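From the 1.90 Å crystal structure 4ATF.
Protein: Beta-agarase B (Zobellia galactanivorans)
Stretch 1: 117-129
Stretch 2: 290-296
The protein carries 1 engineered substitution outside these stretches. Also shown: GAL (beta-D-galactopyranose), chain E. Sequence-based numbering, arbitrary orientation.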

ATOM      1  N   ALA A 117      -2.609  -2.036 -10.882  1.00 10.81           N
ATOM      2  CA  ALA A 117      -1.166  -2.049 -10.673  1.00 10.05           C
ATOM      3  C   ALA A 117      -0.590  -3.403 -10.990  1.00 10.72           C
ATOM      4  O   ALA A 117      -1.307  -4.452 -10.974  1.00 11.59           O
ATOM      5  N   LYS A 118       0.710  -3.435 -11.211  1.00 11.48           N
ATOM      6  CA  LYS A 118       1.431  -4.680 -11.499  1.00 11.13           C
ATOM      7  C   LYS A 118       2.545  -4.905 -10.470  1.00 12.09           C
ATOM      8  O   LYS A 118       3.586  -4.231 -10.479  1.00 11.02           O
ATOM      9  N   VAL A 119       2.302  -5.860  -9.577  1.00 11.53           N
ATOM     10  CA  VAL A 119       3.234  -6.193  -8.461  1.00 10.87           C
ATOM     11  C   VAL A 119       4.605  -6.533  -9.089  1.00 11.59           C
ATOM     12  O   VAL A 119       4.653  -7.236 -10.148  1.00 11.27           O
ATOM     13  N   MET A 120       5.705  -6.054  -8.497  1.00 10.77           N
ATOM     14  CA  MET A 120       7.049  -6.379  -9.005  1.00 11.47           C
ATOM     15  C   MET A 120       7.450  -7.856  -8.897  1.00 12.74           C
ATOM     16  O   MET A 120       7.101  -8.527  -7.919  1.00 12.78           O
ATOM     17  N   ASN A 121       8.283  -8.324  -9.837  1.00 11.93           N
ATOM     18  CA  ASN A 121       8.941  -9.617  -9.708  1.00 12.58           C
ATOM     19  C   ASN A 121      10.217  -9.416  -8.854  1.00 12.37           C
ATOM     20  O   ASN A 121      11.336  -9.586  -9.346  1.00 13.16           O
ATOM     21  N   SER A 122      10.016  -9.006  -7.593  1.00 11.26           N
ATOM     22  CA  SER A 122      11.071  -8.705  -6.641  1.00 11.86           C
ATOM     23  C   SER A 122      10.710  -9.143  -5.204  1.00 12.27           C
ATOM     24  O   SER A 122       9.483  -9.325  -4.845  1.00 11.85           O
ATOM     25  N   THR A 123      11.734  -9.242  -4.326  1.00 11.75           N
ATOM     26  CA  THR A 123      11.440  -9.565  -2.923  1.00 11.43           C
ATOM     27  C   THR A 123      11.049  -8.313  -2.199  1.00 11.43           C
ATOM     28  O   THR A 123      10.515  -8.395  -1.080  1.00 11.16           O
ATOM     29  N   LEU A 124      11.217  -7.168  -2.850  1.00 11.12           N
ATOM     30  CA  LEU A 124      10.760  -5.904  -2.231  1.00 10.25           C
ATOM     31  C   LEU A 124       9.248  -5.825  -2.239  1.00  9.79           C
ATOM     32  O   LEU A 124       8.622  -6.444  -3.109  1.00 10.75           O
ATOM     33  N   ALA A 125       8.661  -5.107  -1.279  1.00  9.37           N
ATOM     34  CA  ALA A 125       7.196  -4.876  -1.255  1.00  9.85           C
ATOM     35  C   ALA A 125       6.741  -3.898  -2.317  1.00 10.20           C
ATOM     36  O   ALA A 125       7.453  -2.918  -2.571  1.00 12.09           O
ATOM     37  N   SER A 126       5.591  -4.170  -2.940  1.00  9.95           N
ATOM     38  CA  SER A 126       4.860  -3.246  -3.843  1.00 10.37           C
ATOM     39  C   SER A 126       3.637  -2.766  -3.086  1.00 10.25           C
ATOM     40  O   SER A 126       2.813  -3.590  -2.713  1.00  9.77           O
ATOM     41  N   ASP A 127       3.538  -1.467  -2.775  1.00 10.05           N
ATOM     42  CA  ASP A 127       2.546  -0.969  -1.799  1.00 10.95           C
ATOM     43  C   ASP A 127       1.668   0.149  -2.357  1.00  9.36           C
ATOM     44  O   ASP A 127       2.194   1.113  -2.964  1.00 10.85           O
ATOM     45  N   VAL A 128       0.360   0.084  -2.056  1.00  9.25           N
ATOM     46  CA  VAL A 128      -0.548   1.217  -2.169  1.00  8.34           C
ATOM     47  C   VAL A 128      -1.295   1.218  -0.842  1.00  9.52           C
ATOM     48  O   VAL A 128      -1.966   0.231  -0.492  1.00  9.10           O
ATOM     49  N   TRP A 129      -1.229   2.328  -0.105  1.00  9.23           N
ATOM     50  CA  TRP A 129      -1.771   2.353   1.258  1.00  8.98           C
ATOM     51  C   TRP A 129      -2.259   3.732   1.684  1.00  9.70           C
ATOM     52  O   TRP A 129      -1.992   4.750   0.953  1.00 10.74           O
ATOM     53  N   GLU A 290      13.609  -4.030 -14.936  1.00 19.30           N
ATOM     54  CA  GLU A 290      12.183  -4.313 -15.109  1.00 19.64           C
ATOM     55  C   GLU A 290      11.607  -5.108 -13.894  1.00 18.41           C
ATOM     56  O   GLU A 290      10.472  -4.858 -13.457  1.00 15.53           O
ATOM     57  N   ASN A 291      12.392  -6.057 -13.365  1.00 16.13           N
ATOM     58  CA  ASN A 291      11.917  -6.875 -12.256  1.00 15.39           C
ATOM     59  C   ASN A 291      11.728  -6.030 -10.993  1.00 15.77           C
ATOM     60  O   ASN A 291      10.935  -6.391 -10.118  1.00 14.86           O
ATOM     61  N   ASN A 292      12.492  -4.936 -10.898  1.00 14.80           N
ATOM     62  CA  ASN A 292      12.414  -4.043  -9.758  1.00 14.97           C
ATOM     63  C   ASN A 292      11.753  -2.694 -10.056  1.00 14.59           C
ATOM     64  O   ASN A 292      12.026  -1.714  -9.390  1.00 13.96           O
ATOM     65  N   THR A 293      10.820  -2.693 -11.005  1.00 13.22           N
ATOM     66  CA  THR A 293      10.030  -1.536 -11.323  1.00 13.61           C
ATOM     67  C   THR A 293       8.535  -1.842 -11.031  1.00 13.57           C
ATOM     68  O   THR A 293       7.973  -2.785 -11.574  1.00 13.74           O
ATOM     69  N   PHE A 294       7.930  -1.033 -10.175  1.00 11.71           N
ATOM     70  CA  PHE A 294       6.530  -1.161  -9.768  1.00 12.38           C
ATOM     71  C   PHE A 294       5.759  -0.170 -10.652  1.00 13.58           C
ATOM     72  O   PHE A 294       6.170   1.005 -10.765  1.00 13.95           O
ATOM     73  N   GLY A 295       4.713  -0.646 -11.338  1.00 13.26           N
ATOM     74  CA  GLY A 295       3.954   0.203 -12.290  1.00 13.20           C
ATOM     75  C   GLY A 295       2.518   0.308 -11.825  1.00 12.94           C
ATOM     76  O   GLY A 295       1.915  -0.712 -11.402  1.00 13.79           O
ATOM     77  N   VAL A 296       1.991   1.527 -11.858  1.00 11.75           N
ATOM     78  CA  VAL A 296       0.596   1.782 -11.493  1.00 12.09           C
ATOM     79  C   VAL A 296      -0.036   2.453 -12.699  1.00 13.19           C
ATOM     80  O   VAL A 296       0.381   3.531 -13.088  1.00 14.84           O
TER

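Read as a design, this contact is one aromatic ring set into a pocket, with a short piece of antiparallel sheet at one end and an asparagine-rich turn at the other. Together the two stretches bury 602 Å² on each other, and Phe294 accounts for the largest share, 118 Å². Its CA-to-CB bond points sideways, so the t rotamer (chi1 179°, chi2 34°) is what lays the ring along the first stretch. Ser126 covers one face: its CB sits 3.8 Å from the centroid of the Phe294 ring, only 15° off the normal, a CH-pi contact. The ring edge meets backbone carbonyls and an aliphatic branch. Lys118 O lies 3.4 Å from Phe294 CD1, Asp127 O lies 3.6 Å from Phe294 CE2, and Val128 CG2, on a t valine, comes within 4.2 Å of Phe294 CZ. This arrangement suits the chemistry, since the hydrogens at a ring edge carry slight positive charge and tolerate carbonyl oxygens. Ala117 CB, 3.9 Å from Phe294 CE1, approaches obliquely.

Next to Phe294 the stretches pair as antiparallel sheet. Lys118 N donates to Gly295 O at 3.0 Å with a nearly straight angle of 167°, and in the neighbouring non-hydrogen-bonded pair Ala117 CB packs against Val296 CG2 at 4.0 Å on their shared face. Lys118 lies on the other face, with its end leading away to a partner elsewhere in the structure. Where the strand pairing stops, water 1 takes over, donating to Lys118 O and to Thr293 O, its oxygen 2.7 Å from each, and so ties the two backbones together.

Met120 points toward the second stretch and covers 65 Å². Its m, t, m conformation runs along the backbone there: Met120 CG is 3.6 Å from Phe294 CB, Met120 CB is 3.5 Å from Asn291 O, and Met120 SD is 3.5 Å from Asn292 C. The loop carrying it is braced internally, because Met120 N donates to Ser126 OG at 3.1 Å; the m serine thus offers its CB to the ring and its hydroxyl to the backbone.

Asn291, covered over 69 Å², is met largely at its backbone O, 3.5 Å from Met120 CB and 3.6 Å from Ser122 CB. Its m side chain accepts a weak hydrogen bond from Asn121, a t residue, with ND2 of Asn121 3.4 Å from OD1 of Asn291. Water 2 accepts from Asn121 N at 3.1 Å, and its oxygen is 2.9 Å from Glu290 O. The stronger polar link is buried: Ser122 OG, on a t side chain, donates to Asn292 OD1 at 2.9 Å while accepting from Leu124 N at 3.1 Å. Asn292 starts sideways, and its m rotamer brings the amide nearer to meet that hydroxyl.

The side chain of Asp127 leaves the contact: its CA-to-CB bond points away from the second stretch, and Asp127 OD1 lies 2.9 Å from GAL O6, an oxygen over one face of the Trp129 ring. Asp127 thus serves both sides, as suits an agarase.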

ATOM      1  CB  ALA A 117      -0.808  -1.652  -9.138  1.00  9.07           C
ATOM      2  CB  LYS A 118       1.979  -4.650 -12.936  1.00 12.50           C
ATOM      3  CG  LYS A 118       2.637  -5.940 -13.410  1.00 14.70           C
ATOM      4  CD  LYS A 118       3.092  -5.744 -14.890  1.00 19.09           C
ATOM      5  CE  LYS A 118       4.173  -6.700 -15.180  1.00 25.31           C
ATOM      6  NZ  LYS A 118       3.425  -7.756 -15.806  1.00 30.17           N
ATOM      7  CB  VAL A 119       2.667  -7.422  -7.667  1.00  9.99           C
ATOM      8  CG1 VAL A 119       3.672  -7.947  -6.579  1.00  9.16           C
ATOM      9  CG2 VAL A 119       1.305  -7.009  -7.013  1.00 10.69           C
ATOM     10  CB  MET A 120       8.110  -5.620  -8.198  1.00 11.54           C
ATOM     11  CG  MET A 120       7.951  -4.118  -8.280  1.00 11.48           C
ATOM     12  SD  MET A 120       9.377  -3.252  -7.493  1.00 14.56           S
ATOM     13  CE  MET A 120       9.093  -3.739  -5.746  1.00 14.99           C
ATOM     14  CB  ASN A 121       9.309 -10.133 -11.108  1.00 12.76           C
ATOM     15  CG  ASN A 121       9.834 -11.571 -11.082  1.00 16.14           C
ATOM     16  OD1 ASN A 121       9.815 -12.255 -10.048  1.00 13.33           O
ATOM     17  ND2 ASN A 121      10.345 -12.015 -12.217  1.00 18.28           N
ATOM     18  CB  SER A 122      11.219  -7.161  -6.640  1.00 12.71           C
ATOM     19  OG  SER A 122      12.255  -6.717  -5.738  1.00 15.26           O
ATOM     20  CB  THR A 123      12.693 -10.199  -2.171  1.00 11.08           C
ATOM     21  OG1 THR A 123      13.862  -9.409  -2.446  0.80  9.13           O
ATOM     22  CG2 THR A 123      12.929 -11.647  -2.686  0.80  9.69           C
ATOM     23  CB  LEU A 124      11.247  -4.712  -3.065  1.00 10.59           C
ATOM     24  CG  LEU A 124      12.771  -4.488  -3.043  1.00  9.07           C
ATOM     25  CD1 LEU A 124      13.003  -3.245  -3.976  1.00 11.13           C
ATOM     26  CD2 LEU A 124      13.343  -4.289  -1.687  1.00  9.50           C
ATOM     27  CB  ALA A 125       6.710  -4.371   0.178  0.70  8.29           C
ATOM     28  CB  SER A 126       4.397  -4.024  -5.079  1.00 10.87           C
ATOM     29  OG  SER A 126       5.502  -4.542  -5.806  1.00 11.79           O
ATOM     30  CB  ASP A 127       3.293  -0.367  -0.594  1.00 10.17           C
ATOM     31  CG  ASP A 127       4.125  -1.395   0.151  1.00 16.14           C
ATOM     32  OD1 ASP A 127       3.597  -2.503   0.354  1.00 17.97           O
ATOM     33  OD2 ASP A 127       5.315  -1.089   0.518  1.00 20.52           O
ATOM     34  CB  VAL A 128      -1.586   1.005  -3.318  1.00  9.39           C
ATOM     35  CG1 VAL A 128      -2.617   2.150  -3.378  1.00  9.06           C
ATOM     36  CG2 VAL A 128      -0.858   0.869  -4.679  1.00  9.58           C
ATOM     37  CB  TRP A 129      -0.753   1.723   2.241  1.00  9.77           C
ATOM     38  CG  TRP A 129       0.638   2.251   2.247  1.00 11.20           C
ATOM     39  CD1 TRP A 129       1.540   2.317   1.187  1.00 11.23           C
ATOM     40  CD2 TRP A 129       1.318   2.781   3.390  1.00 12.16           C
ATOM     41  NE1 TRP A 129       2.738   2.843   1.636  1.00 12.54           N
ATOM     42  CE2 TRP A 129       2.630   3.123   2.985  1.00 12.42           C
ATOM     43  CE3 TRP A 129       0.942   2.952   4.757  1.00 12.08           C
ATOM     44  CZ2 TRP A 129       3.574   3.674   3.875  1.00 12.25           C
ATOM     45  CZ3 TRP A 129       1.896   3.476   5.661  1.00 12.74           C
ATOM     46  CH2 TRP A 129       3.209   3.840   5.203  1.00 13.75           C
ATOM     47  CB  GLU A 290      11.913  -5.066 -16.411  1.00 21.11           C
ATOM     48  CG  GLU A 290      10.400  -5.099 -16.695  0.60 26.79           C
ATOM     49  CD  GLU A 290       9.928  -6.178 -17.670  0.60 32.34           C
ATOM     50  OE1 GLU A 290      10.745  -6.848 -18.349  0.60 34.51           O
ATOM     51  OE2 GLU A 290       8.690  -6.360 -17.735  0.60 35.11           O
ATOM     52  CB  ASN A 291      12.877  -8.008 -11.941  1.00 14.22           C
ATOM     53  CG  ASN A 291      12.806  -9.155 -12.941  1.00 16.53           C
ATOM     54  OD1 ASN A 291      11.833  -9.313 -13.679  1.00 16.57           O
ATOM     55  ND2 ASN A 291      13.865  -9.971 -12.974  1.00 16.45           N
ATOM     56  CB  ASN A 292      13.831  -3.835  -9.210  1.00 14.90           C
ATOM     57  CG  ASN A 292      14.419  -5.148  -8.738  1.00 15.06           C
ATOM     58  OD1 ASN A 292      14.101  -5.586  -7.645  1.00 14.69           O
ATOM     59  ND2 ASN A 292      15.224  -5.796  -9.572  1.00 12.26           N
ATOM     60  CB  THR A 293      10.230  -1.106 -12.824  1.00 14.26           C
ATOM     61  OG1 THR A 293      11.613  -0.822 -13.032  1.00 14.75           O
ATOM     62  CG2 THR A 293       9.424   0.149 -13.163  1.00 14.38           C
ATOM     63  CB  PHE A 294       6.429  -0.806  -8.273  1.00 11.14           C
ATOM     64  CG  PHE A 294       5.022  -0.872  -7.714  1.00 10.32           C
ATOM     65  CD1 PHE A 294       4.088  -1.835  -8.187  1.00 10.66           C
ATOM     66  CD2 PHE A 294       4.621   0.038  -6.748  1.00 11.58           C
ATOM     67  CE1 PHE A 294       2.753  -1.881  -7.671  1.00  9.52           C
ATOM     68  CE2 PHE A 294       3.329  -0.010  -6.188  1.00 11.09           C
ATOM     69  CZ  PHE A 294       2.379  -0.974  -6.647  1.00  9.74           C
ATOM     70  CB  VAL A 296       0.442   2.672 -10.207  1.00 11.48           C
ATOM     71  CG1 VAL A 296      -1.030   3.040  -9.953  1.00 12.06           C
ATOM     72  CG2 VAL A 296       0.989   1.928  -9.008  1.00 10.80           C
TER
HETATM   73  C1  GAL E   5       2.148  -1.501   6.371  1.00 29.49           C
HETATM   74  C2  GAL E   5       3.085  -0.964   7.442  1.00 26.47           C
HETATM   75  C3  GAL E   5       3.691   0.419   7.181  1.00 25.59           C
HETATM   76  C4  GAL E   5       4.376   0.336   5.803  1.00 27.47           C
HETATM   77  C5  GAL E   5       3.365  -0.227   4.761  1.00 29.35           C
HETATM   78  C6  GAL E   5       3.908  -0.247   3.321  1.00 31.05           C
HETATM   79  O2  GAL E   5       2.275  -0.848   8.576  1.00 27.14           O
HETATM   80  O3  GAL E   5       4.633   0.609   8.251  1.00 22.77           O
HETATM   81  O4  GAL E   5       5.452  -0.557   5.922  1.00 28.60           O
HETATM   82  O5  GAL E   5       2.779  -1.491   5.102  1.00 28.33           O
HETATM   83  O6  GAL E   5       2.811  -0.713   2.531  1.00 40.34           O
HETATM   84  O   HOH W   1       5.684  -4.007 -12.222  1.00 21.24           O
HETATM   85  O   HOH W   2       8.422  -6.614 -12.379  1.00 17.19           O